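Local structure of mandelate racemase/muconate lactonizing protein (Paenibacillus sp., 3V5C) at residues 66-71 and 89-94; 135-140 and 175-180; 212-217 and 243-248; 315-320 and 367-372. The protein probably catalyses the dehydration of galacturonate, as a magnesium-dependent member of the enolase superfamily with a modified TIM-barrel domain. The protein carries 1 engineered substitution. One frame throughout, in Å; residues are numbered along the deposited sequence.

Contact 1 (66-71 and 89-94); sequences PEWAED and EAYRLQ
Ala90 offers its backbone oxygen to the rim of the Trp68 indole: Ala90 O lies in the ring plane, 3.3 Å from Trp68 CZ2. A water ties the same two residues together, accepting the N-H of Trp68 NE1 at 3.0 Å and donating to Ala90 O at 2.7 Å, so indole and carbonyl are bridged instead of paired directly. Next along the chain, Tyr91 meets the outer corner of the indole with the edge of its phenol ring, Tyr91 CD1 standing 3.8 Å from Trp68 CH2. Gln94, in the first turn of helix 92-107, does the flat packing. Its CG sits 3.7 Å from the centroid of the six-membered ring of Trp68, a CH-pi contact over the face. The chain then bends at chi2 to lay the amide almost parallel to the indole, the planes 14° apart. Gln94 NE2 also donates to the backbone oxygen of His63, which restrains the amide. Trp68 reaches out from helix 66-70 with CG anti to the backbone N (chi1 -176°). Both helices precede the barrel strands, in what is probably the capping domain, as in relatives. The chemistry divides by direction: dispersion and CH-pi attraction over the indole face, water-mediated polarity at its N-H edge.

Contact 2 (135-140 and 175-180); sequences LYFDDL and GRHMPL
His177 sets its CD2 corner against the rim of the Phe137 ring, with His177 CD2 3.9 Å from Phe137 CD2 and close to the plane of that ring. The two side chains run roughly perpendicular, and CD2 is the imidazole atom that touches Phe137. The neighbouring ring atom, His177 NE2, is hydrogen-bonded to the backbone oxygen of Ile36, which restrains the ring. Leu140 fills the next place with its two methyls divided between neighbours. Leu140 CD1 approaches His177 CB at 3.8 Å, while Leu140 CD2 lies 3.7 Å from Met178 CG and also reaches the sulfur. Met178 bends at chi3 (66°), turning its terminal methyl aside so that CG and SD are what Leu140 meets. These residues belong to two successive loops of the barrel domain, one leaving strand 126-135 and the other leaving strand 167-170, parallel neighbours in the sheet; each loop leads on to a helix, 145-161 or 180-198. Phe137 is the centre of an inverse gamma turn and also opens the type I turn that ends at Leu140, and this tight double bend brings both side chains to bear on the 175-180 loop. Behind them the carboxylate of Asp139 is held in salt bridges by Arg173 and Arg186, fastening the turn to the chain on either side of the second loop.

Contact 3 (212-217 and 243-248); sequences YNLNLT and YEDLKE
Helices 214-223 and 240-253 are consecutive helices of the enolase-type barrel domain, and they pack here through their early turns. Leu214, in the first turn of its helix, has the largest share of the contact and sends its two methyls to different neighbours. Leu214 CD1 rests 3.8 Å from Leu246 CB, the two leucines lying side by side and running in opposite senses. Leu214 CD2 sits instead over the carboxylate carbon of Asp245, 3.6 Å from Asp245 CG, with both oxygens only slightly farther off. With CG anti to the backbone nitrogen (chi1 177°), Leu214 extends across the gap toward the other helix. One turn on, Thr217 meets Leu246 nearly square-on and places its methyl CG2 4.0 Å from Leu246 CD2. The hydroxyl of Thr217 is occupied within its own helix: Thr217 OG1 donates to Asn213 O at 2.8 Å, from above the carbonyl plane, and that oxygen also receives the backbone N-H of Thr217. Asn213 is the N-cap, its OD1 accepting from Leu216 N at 2.9 Å, so the helix start that presents Leu214 and Thr217 is pinned by side chain as well as backbone. The carboxylate of Asp245 has its charge partner in Lys218 of helix 214-223. From helix 240-253, Tyr243 OH is hydrogen-bonded to the magnesium ligand Asp261. Beneath this seam lie the strands: Thr217 and Leu246 both touch Leu232 of strand 231-233, Leu246 also reaches Ile259 of strand 258-261, and Leu221 of helix 214-223 closes on Leu246.

Contact 4 (315-320 and 367-372); sequences NAYGIY and IVFDDE
Ile367 drives the end of its longer branch, CD1, into the hollow between two tyrosines that stand one turn apart on helix 317-325. One wall of the notch is Tyr317, with Ile367 CD1 3.7 Å from Tyr317 CE2; an adjoining wall is the stem of Tyr320, whose CB lies 3.8 Å from the same methyl. With CG1 anti to its carbonyl carbon (chi1 -61°) and the branch extended beyond it, the isoleucine makes a long narrow bump that suits this notch. Phe369, two residues farther along, brings the end of its ring against Tyr317. Phe369 CZ and Tyr317 CE2 meet rim to rim at 4.0 Å, the side chains set nearly perpendicular. The contact joins the helix that follows barrel strand 307-308 to the C-terminal segment around strand 368-369, where Phe369 also stacks on Tyr58 of strand 55-60. Met345 of the adjoining strand 345-346 touches Tyr320, Ile367 and Phe369. All four residues of the contact are buried, and what they present to one another is carbon: methyl, methylene and aromatic C-H. The attraction is therefore dispersion and hydrophobic burial, whose strength depends on the fit of shapes.

In the fold
Along the chain the four contacts come in series, each closing before the next opens. Contacts 2 and 3 are neighbours on the barrel, their centres 21 Å apart, and they touch where Leu180 CD1 packs on Leu216 CD1 at 3.9 Å; contact 2 joins the loops after strands 126-135 and 167-170, contact 3 the helices after strands 204-207 and 231-233. Contact 4 is the one nearest the chain's centre, on the opposite side of it from contact 3, their centres about 39 Å apart. Contact 1, its centre about 20 Å from that of contact 4, lies in the N-terminal part, probably the capping domain as in relatives. The barrel holds the magnesium through Glu238 and Asp261.

Contact 1 (66-71 and 89-94)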
# COMPACT_ATOMS: atom_id res chain seq x y z
N PRO A 66 -21.85 -0.26 14.20
CA PRO A 66 -23.11 0.46 13.98
C PRO A 66 -23.32 1.54 15.04
O PRO A 66 -23.85 2.60 14.73
CB PRO A 66 -24.17 -0.62 14.14
CG PRO A 66 -23.47 -1.88 13.78
CD PRO A 66 -22.04 -1.72 14.22
N GLU A 67 -22.89 1.27 16.27
CA GLU A 67 -23.13 2.20 17.37
C GLU A 67 -22.29 3.48 17.22
O GLU A 67 -22.75 4.58 17.54
CB GLU A 67 -22.87 1.52 18.71
CG GLU A 67 -23.91 0.44 19.07
CD GLU A 67 -23.72 -0.89 18.34
OE1 GLU A 67 -22.66 -1.11 17.71
OE2 GLU A 67 -24.63 -1.74 18.40
N TRP A 68 -21.09 3.32 16.68
CA TRP A 68 -20.24 4.46 16.34
C TRP A 68 -20.94 5.28 15.25
O TRP A 68 -21.06 6.50 15.35
CB TRP A 68 -18.88 3.96 15.85
CG TRP A 68 -17.83 5.02 15.54
CD1 TRP A 68 -16.80 5.40 16.35
CD2 TRP A 68 -17.68 5.78 14.33
NE1 TRP A 68 -16.03 6.36 15.73
CE2 TRP A 68 -16.55 6.61 14.49
CE3 TRP A 68 -18.39 5.84 13.13
CZ2 TRP A 68 -16.12 7.49 13.50
CZ3 TRP A 68 -17.97 6.71 12.15
CH2 TRP A 68 -16.85 7.54 12.34
N ALA A 69 -21.39 4.60 14.20
CA ALA A 69 -21.97 5.28 13.06
C ALA A 69 -23.26 6.00 13.45
O ALA A 69 -23.55 7.08 12.96
CB ALA A 69 -22.22 4.30 11.94
N GLU A 70 -24.04 5.37 14.33
CA GLU A 70 -25.31 5.96 14.75
C GLU A 70 -25.09 7.38 15.24
O GLU A 70 -25.89 8.28 14.97
CB GLU A 70 -25.94 5.10 15.85
CG GLU A 70 -27.36 5.50 16.24
CD GLU A 70 -27.40 6.67 17.22
OE1 GLU A 70 -26.43 6.85 17.98
OE2 GLU A 70 -28.40 7.43 17.21
N ASP A 71 -23.97 7.59 15.94
CA ASP A 71 -23.65 8.89 16.51
C ASP A 71 -23.17 9.92 15.48
O ASP A 71 -23.07 11.10 15.78
CB ASP A 71 -22.58 8.72 17.59
CG ASP A 71 -22.52 9.90 18.53
OD1 ASP A 71 -23.59 10.27 19.07
OD2 ASP A 71 -21.43 10.47 18.70
N GLU A 89 -9.22 13.39 13.24
CA GLU A 89 -8.68 12.10 13.66
C GLU A 89 -9.77 11.07 13.97
O GLU A 89 -9.67 9.91 13.57
CB GLU A 89 -7.81 12.31 14.90
CG GLU A 89 -7.23 11.05 15.45
CD GLU A 89 -6.06 10.55 14.64
OE1 GLU A 89 -5.55 11.33 13.79
OE2 GLU A 89 -5.64 9.39 14.86
N ALA A 90 -10.79 11.50 14.69
CA ALA A 90 -11.85 10.59 15.14
C ALA A 90 -12.62 9.91 14.02
O ALA A 90 -13.27 8.89 14.25
CB ALA A 90 -12.81 11.33 16.07
N TYR A 91 -12.54 10.45 12.81
CA TYR A 91 -13.34 9.94 11.69
C TYR A 91 -12.53 9.24 10.60
O TYR A 91 -13.10 8.70 9.64
CB TYR A 91 -14.12 11.08 11.01
CG TYR A 91 -15.04 11.86 11.92
CD1 TYR A 91 -16.24 11.31 12.35
CD2 TYR A 91 -14.71 13.13 12.33
CE1 TYR A 91 -17.09 12.02 13.18
CE2 TYR A 91 -15.56 13.85 13.17
CZ TYR A 91 -16.75 13.28 13.58
OH TYR A 91 -17.60 13.98 14.42
N ARG A 92 -11.21 9.27 10.74
CA ARG A 92 -10.34 8.88 9.62
C ARG A 92 -10.46 7.42 9.20
O ARG A 92 -10.81 7.14 8.06
CB ARG A 92 -8.89 9.21 9.95
CG ARG A 92 -8.64 10.71 10.01
CD ARG A 92 -7.21 11.05 10.39
NE ARG A 92 -7.05 12.49 10.41
CZ ARG A 92 -5.89 13.12 10.49
NH1 ARG A 92 -4.75 12.42 10.58
NH2 ARG A 92 -5.85 14.45 10.49
N LEU A 93 -10.19 6.50 10.12
CA LEU A 93 -10.18 5.08 9.76
C LEU A 93 -11.56 4.61 9.29
O LEU A 93 -11.67 3.76 8.40
CB LEU A 93 -9.71 4.23 10.93
CG LEU A 93 -8.35 4.59 11.53
CD1 LEU A 93 -8.07 3.74 12.76
CD2 LEU A 93 -7.23 4.47 10.46
N GLN A 94 -12.60 5.18 9.89
CA GLN A 94 -13.96 4.74 9.64
C GLN A 94 -14.53 5.33 8.36
O GLN A 94 -15.25 4.65 7.63
CB GLN A 94 -14.85 5.17 10.81
CG GLN A 94 -14.53 4.50 12.14
CD GLN A 94 -13.41 5.19 12.91
OE1 GLN A 94 -12.89 6.24 12.51
NE2 GLN A 94 -13.04 4.60 14.04
O HOH W 1 -13.52 7.63 16.64

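Contact 2 (135-140 and 175-180)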
# COMPACT_ATOMS: atom_id res chain seq x y z
N LEU A 135 5.61 -11.84 -4.89
CA LEU A 135 6.63 -12.89 -4.95
C LEU A 135 6.96 -13.47 -3.56
O LEU A 135 7.99 -13.17 -2.98
CB LEU A 135 7.87 -12.37 -5.68
CG LEU A 135 7.63 -11.91 -7.12
CD1 LEU A 135 8.89 -11.28 -7.74
CD2 LEU A 135 7.15 -13.08 -7.96
N TYR A 136 6.02 -14.27 -3.04
CA TYR A 136 6.12 -14.92 -1.73
C TYR A 136 7.00 -16.18 -1.79
O TYR A 136 7.67 -16.41 -2.80
CB TYR A 136 4.70 -15.19 -1.17
CG TYR A 136 4.13 -13.93 -0.53
CD1 TYR A 136 3.92 -12.78 -1.29
CD2 TYR A 136 3.86 -13.88 0.83
CE1 TYR A 136 3.46 -11.61 -0.71
CE2 TYR A 136 3.39 -12.70 1.42
CZ TYR A 136 3.19 -11.59 0.64
OH TYR A 136 2.74 -10.43 1.24
N PHE A 137 7.03 -16.96 -0.71
CA PHE A 137 7.86 -18.16 -0.65
C PHE A 137 7.15 -19.30 -1.36
O PHE A 137 6.82 -20.33 -0.75
CB PHE A 137 8.10 -18.60 0.79
CG PHE A 137 8.96 -17.65 1.62
CD1 PHE A 137 9.63 -16.56 1.06
CD2 PHE A 137 9.13 -17.92 2.97
CE1 PHE A 137 10.42 -15.71 1.88
CE2 PHE A 137 9.92 -17.10 3.77
CZ PHE A 137 10.57 -16.00 3.23
N ASP A 138 6.91 -19.12 -2.65
CA ASP A 138 6.05 -20.03 -3.40
C ASP A 138 6.80 -21.28 -3.86
O ASP A 138 6.24 -22.14 -4.56
CB ASP A 138 5.49 -19.28 -4.59
CG ASP A 138 4.67 -18.07 -4.16
OD1 ASP A 138 3.76 -18.26 -3.32
OD2 ASP A 138 4.94 -16.96 -4.66
N ASP A 139 8.05 -21.36 -3.43
CA ASP A 139 9.00 -22.40 -3.82
C ASP A 139 9.28 -23.41 -2.73
O ASP A 139 10.15 -24.26 -2.90
CB ASP A 139 10.33 -21.73 -4.14
CG ASP A 139 10.86 -20.94 -2.95
OD1 ASP A 139 10.18 -19.98 -2.54
OD2 ASP A 139 11.93 -21.28 -2.41
N LEU A 140 8.60 -23.32 -1.59
CA LEU A 140 9.01 -24.10 -0.42
C LEU A 140 8.78 -25.60 -0.58
O LEU A 140 9.41 -26.39 0.12
CB LEU A 140 8.36 -23.58 0.86
CG LEU A 140 8.81 -22.19 1.33
CD1 LEU A 140 8.09 -21.86 2.62
CD2 LEU A 140 10.31 -22.17 1.54
N GLY A 175 14.68 -17.96 8.39
CA GLY A 175 14.31 -17.53 9.73
C GLY A 175 13.36 -18.49 10.42
O GLY A 175 13.43 -18.72 11.62
N ARG A 176 12.44 -19.07 9.64
CA ARG A 176 11.45 -19.96 10.20
C ARG A 176 11.21 -21.20 9.33
O ARG A 176 11.22 -22.31 9.84
CB ARG A 176 10.12 -19.22 10.40
CG ARG A 176 9.03 -20.12 10.90
CD ARG A 176 7.76 -19.37 11.23
NE ARG A 176 6.80 -20.30 11.83
CZ ARG A 176 5.53 -20.03 12.10
NH1 ARG A 176 5.01 -18.83 11.82
NH2 ARG A 176 4.77 -20.96 12.65
N HIS A 177 10.98 -21.02 8.03
CA HIS A 177 10.44 -22.11 7.21
C HIS A 177 11.43 -23.13 6.62
O HIS A 177 11.03 -24.24 6.26
CB HIS A 177 9.55 -21.56 6.10
CG HIS A 177 8.43 -20.69 6.59
ND1 HIS A 177 7.37 -21.18 7.32
CD2 HIS A 177 8.21 -19.36 6.45
CE1 HIS A 177 6.55 -20.20 7.62
NE2 HIS A 177 7.04 -19.08 7.11
N MET A 178 12.68 -22.73 6.49
CA MET A 178 13.75 -23.60 6.00
C MET A 178 14.91 -23.50 6.97
O MET A 178 14.98 -22.55 7.74
CB MET A 178 14.24 -23.14 4.63
CG MET A 178 13.26 -23.26 3.48
SD MET A 178 14.05 -22.81 1.93
CE MET A 178 15.26 -24.15 1.76
N PRO A 179 15.83 -24.46 6.93
CA PRO A 179 17.05 -24.37 7.74
C PRO A 179 17.75 -23.06 7.42
O PRO A 179 17.72 -22.58 6.29
CB PRO A 179 17.87 -25.57 7.26
CG PRO A 179 16.81 -26.58 6.87
CD PRO A 179 15.75 -25.73 6.19
N LEU A 180 18.35 -22.47 8.45
CA LEU A 180 18.92 -21.14 8.36
C LEU A 180 19.85 -20.91 7.15
O LEU A 180 19.63 -20.00 6.35
CB LEU A 180 19.68 -20.83 9.64
CG LEU A 180 20.35 -19.47 9.71
CD1 LEU A 180 19.31 -18.37 9.72
CD2 LEU A 180 21.25 -19.39 10.95

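Contact 3 (212-217 and 243-248)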
# COMPACT_ATOMS: atom_id res chain seq x y z
N TYR A 212 15.78 -11.55 9.35
CA TYR A 212 17.23 -11.51 9.42
C TYR A 212 17.71 -10.92 10.76
O TYR A 212 16.89 -10.52 11.59
CB TYR A 212 17.79 -10.68 8.26
CG TYR A 212 17.69 -11.32 6.88
CD1 TYR A 212 17.48 -12.69 6.71
CD2 TYR A 212 17.83 -10.53 5.73
CE1 TYR A 212 17.41 -13.25 5.42
CE2 TYR A 212 17.76 -11.07 4.47
CZ TYR A 212 17.56 -12.42 4.32
OH TYR A 212 17.51 -12.90 3.03
N ASN A 213 19.03 -10.92 10.97
CA ASN A 213 19.69 -10.03 11.93
C ASN A 213 20.73 -9.25 11.11
O ASN A 213 20.77 -9.40 9.86
CB ASN A 213 20.30 -10.81 13.11
CG ASN A 213 21.29 -11.88 12.68
OD1 ASN A 213 21.80 -11.86 11.55
ND2 ASN A 213 21.57 -12.82 13.57
N LEU A 214 21.53 -8.41 11.74
CA LEU A 214 22.38 -7.52 10.96
C LEU A 214 23.40 -8.29 10.13
O LEU A 214 23.66 -7.95 8.97
CB LEU A 214 23.03 -6.48 11.87
CG LEU A 214 24.01 -5.50 11.24
CD1 LEU A 214 23.33 -4.63 10.17
CD2 LEU A 214 24.62 -4.61 12.34
N ASN A 215 24.01 -9.32 10.72
CA ASN A 215 25.02 -10.09 10.00
C ASN A 215 24.44 -10.93 8.86
O ASN A 215 25.05 -11.03 7.80
CB ASN A 215 25.91 -10.91 10.94
CG ASN A 215 27.14 -10.15 11.40
OD1 ASN A 215 27.56 -9.20 10.75
ND2 ASN A 215 27.73 -10.57 12.51
N LEU A 216 23.26 -11.52 9.06
CA LEU A 216 22.59 -12.20 7.94
C LEU A 216 22.34 -11.21 6.82
O LEU A 216 22.51 -11.53 5.64
CB LEU A 216 21.27 -12.82 8.36
CG LEU A 216 21.37 -14.18 9.02
CD1 LEU A 216 20.05 -14.54 9.71
CD2 LEU A 216 21.76 -15.26 7.99
N THR A 217 21.92 -10.00 7.20
CA THR A 217 21.63 -8.96 6.23
C THR A 217 22.86 -8.61 5.44
O THR A 217 22.80 -8.52 4.21
CB THR A 217 21.08 -7.72 6.94
OG1 THR A 217 19.86 -8.09 7.60
CG2 THR A 217 20.80 -6.61 5.92
N TYR A 243 20.73 0.01 12.19
CA TYR A 243 20.67 0.70 10.90
C TYR A 243 21.82 1.70 10.70
O TYR A 243 22.28 1.88 9.59
CB TYR A 243 19.30 1.35 10.72
CG TYR A 243 18.20 0.43 10.21
CD1 TYR A 243 18.46 -0.63 9.34
CD2 TYR A 243 16.88 0.64 10.59
CE1 TYR A 243 17.43 -1.44 8.87
CE2 TYR A 243 15.85 -0.16 10.14
CZ TYR A 243 16.12 -1.19 9.27
OH TYR A 243 15.06 -1.95 8.81
N GLU A 244 22.26 2.37 11.77
CA GLU A 244 23.42 3.25 11.66
C GLU A 244 24.62 2.44 11.17
O GLU A 244 25.36 2.87 10.29
CB GLU A 244 23.76 3.90 13.01
CG GLU A 244 24.91 4.87 12.91
CD GLU A 244 25.29 5.49 14.25
OE1 GLU A 244 24.83 4.98 15.30
OE2 GLU A 244 26.05 6.47 14.26
N ASP A 245 24.78 1.26 11.75
CA ASP A 245 25.85 0.34 11.38
C ASP A 245 25.71 -0.09 9.92
O ASP A 245 26.65 0.06 9.14
CB ASP A 245 25.87 -0.86 12.36
CG ASP A 245 26.94 -1.91 12.01
OD1 ASP A 245 27.14 -2.19 10.82
OD2 ASP A 245 27.54 -2.50 12.95
N LEU A 246 24.53 -0.58 9.54
CA LEU A 246 24.29 -1.03 8.18
C LEU A 246 24.56 0.07 7.16
O LEU A 246 25.20 -0.16 6.13
CB LEU A 246 22.85 -1.52 8.03
CG LEU A 246 22.50 -2.16 6.68
CD1 LEU A 246 23.48 -3.28 6.40
CD2 LEU A 246 21.10 -2.70 6.73
N LYS A 247 24.07 1.27 7.44
CA LYS A 247 24.29 2.40 6.54
C LYS A 247 25.77 2.70 6.33
O LYS A 247 26.20 2.97 5.21
CB LYS A 247 23.57 3.63 7.07
CG LYS A 247 22.09 3.59 6.83
CD LYS A 247 21.81 3.74 5.36
CE LYS A 247 20.47 4.41 5.13
NZ LYS A 247 20.59 5.45 4.08
N GLU A 248 26.54 2.67 7.42
CA GLU A 248 27.98 2.94 7.33
C GLU A 248 28.66 1.85 6.52
O GLU A 248 29.53 2.12 5.70
CB GLU A 248 28.56 3.04 8.74
CG GLU A 248 30.07 3.07 8.81
CD GLU A 248 30.55 3.40 10.22
OE1 GLU A 248 29.81 4.09 10.95
OE2 GLU A 248 31.66 2.95 10.60

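Contact 4 (315-320 and 367-372)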
# COMPACT_ATOMS: atom_id res chain seq x y z
N ASN A 315 -5.36 -5.77 1.48
CA ASN A 315 -6.51 -4.94 1.17
C ASN A 315 -6.40 -4.33 -0.22
O ASN A 315 -5.62 -3.39 -0.46
CB ASN A 315 -6.68 -3.85 2.24
CG ASN A 315 -7.97 -3.09 2.10
OD1 ASN A 315 -8.46 -2.85 0.99
ND2 ASN A 315 -8.54 -2.70 3.25
N ALA A 316 -7.16 -4.89 -1.16
CA ALA A 316 -7.07 -4.47 -2.55
C ALA A 316 -7.38 -2.99 -2.70
O ALA A 316 -6.78 -2.32 -3.54
CB ALA A 316 -7.99 -5.31 -3.43
N TYR A 317 -8.29 -2.49 -1.88
CA TYR A 317 -8.72 -1.10 -2.03
C TYR A 317 -7.55 -0.14 -1.86
O TYR A 317 -7.49 0.91 -2.50
CB TYR A 317 -9.82 -0.77 -1.02
CG TYR A 317 -10.41 0.61 -1.20
CD1 TYR A 317 -9.88 1.71 -0.53
CD2 TYR A 317 -11.49 0.81 -2.06
CE1 TYR A 317 -10.43 2.96 -0.69
CE2 TYR A 317 -12.05 2.08 -2.24
CZ TYR A 317 -11.50 3.15 -1.54
OH TYR A 317 -12.03 4.40 -1.69
N GLY A 318 -6.61 -0.50 -0.99
CA GLY A 318 -5.47 0.36 -0.70
C GLY A 318 -4.57 0.64 -1.89
O GLY A 318 -3.86 1.64 -1.90
N ILE A 319 -4.58 -0.26 -2.88
CA ILE A 319 -3.80 -0.04 -4.08
C ILE A 319 -4.22 1.25 -4.78
O ILE A 319 -3.37 2.09 -5.15
CB ILE A 319 -3.99 -1.23 -5.03
CG1 ILE A 319 -3.44 -2.50 -4.36
CG2 ILE A 319 -3.32 -0.95 -6.38
CD1 ILE A 319 -3.79 -3.77 -5.16
N TYR A 320 -5.53 1.40 -4.95
CA TYR A 320 -6.10 2.51 -5.71
C TYR A 320 -5.97 3.80 -4.90
O TYR A 320 -5.61 4.85 -5.44
CB TYR A 320 -7.55 2.16 -6.12
CG TYR A 320 -7.52 0.76 -6.72
CD1 TYR A 320 -7.00 0.55 -7.99
CD2 TYR A 320 -7.90 -0.35 -5.97
CE1 TYR A 320 -6.88 -0.73 -8.51
CE2 TYR A 320 -7.81 -1.63 -6.50
CZ TYR A 320 -7.30 -1.81 -7.77
OH TYR A 320 -7.17 -3.09 -8.30
N ILE A 367 -13.43 4.08 -8.72
CA ILE A 367 -13.88 2.69 -8.56
C ILE A 367 -15.40 2.65 -8.59
O ILE A 367 -16.06 3.40 -7.88
CB ILE A 367 -13.39 2.12 -7.23
CG1 ILE A 367 -11.87 2.15 -7.18
CG2 ILE A 367 -13.96 0.73 -6.99
CD1 ILE A 367 -11.28 1.75 -5.82
N VAL A 368 -15.97 1.77 -9.42
CA VAL A 368 -17.42 1.70 -9.51
C VAL A 368 -17.93 0.48 -8.75
O VAL A 368 -17.64 -0.66 -9.13
CB VAL A 368 -17.90 1.67 -10.99
CG1 VAL A 368 -19.44 1.61 -11.04
CG2 VAL A 368 -17.38 2.89 -11.70
N PHE A 369 -18.65 0.72 -7.66
CA PHE A 369 -19.21 -0.38 -6.88
C PHE A 369 -20.57 -0.82 -7.41
O PHE A 369 -21.33 -0.01 -7.94
CB PHE A 369 -19.28 -0.02 -5.39
CG PHE A 369 -17.93 0.06 -4.74
CD1 PHE A 369 -17.42 -1.00 -4.01
CD2 PHE A 369 -17.15 1.20 -4.89
CE1 PHE A 369 -16.15 -0.93 -3.42
CE2 PHE A 369 -15.87 1.28 -4.29
CZ PHE A 369 -15.38 0.20 -3.57
N ASP A 370 -20.83 -2.11 -7.28
CA ASP A 370 -22.10 -2.70 -7.67
C ASP A 370 -23.07 -2.40 -6.55
O ASP A 370 -23.05 -3.04 -5.51
CB ASP A 370 -21.92 -4.21 -7.86
CG ASP A 370 -23.19 -4.91 -8.32
OD1 ASP A 370 -24.28 -4.39 -8.03
OD2 ASP A 370 -23.08 -5.98 -8.96
N ASP A 371 -23.93 -1.40 -6.74
CA ASP A 371 -24.83 -0.99 -5.68
C ASP A 371 -25.68 -2.15 -5.15
O ASP A 371 -25.85 -2.30 -3.94
CB ASP A 371 -25.79 0.12 -6.12
CG ASP A 371 -25.10 1.45 -6.43
OD1 ASP A 371 -24.09 1.82 -5.80
OD2 ASP A 371 -25.62 2.16 -7.32
N GLU A 372 -26.21 -2.95 -6.06
CA GLU A 372 -27.17 -3.99 -5.67
C GLU A 372 -26.48 -5.11 -4.89
O GLU A 372 -27.04 -5.68 -3.97
CB GLU A 372 -27.88 -4.58 -6.89
CG GLU A 372 -28.90 -3.66 -7.51
CD GLU A 372 -28.27 -2.46 -8.18
OE1 GLU A 372 -27.16 -2.61 -8.76
OE2 GLU A 372 -28.88 -1.38 -8.11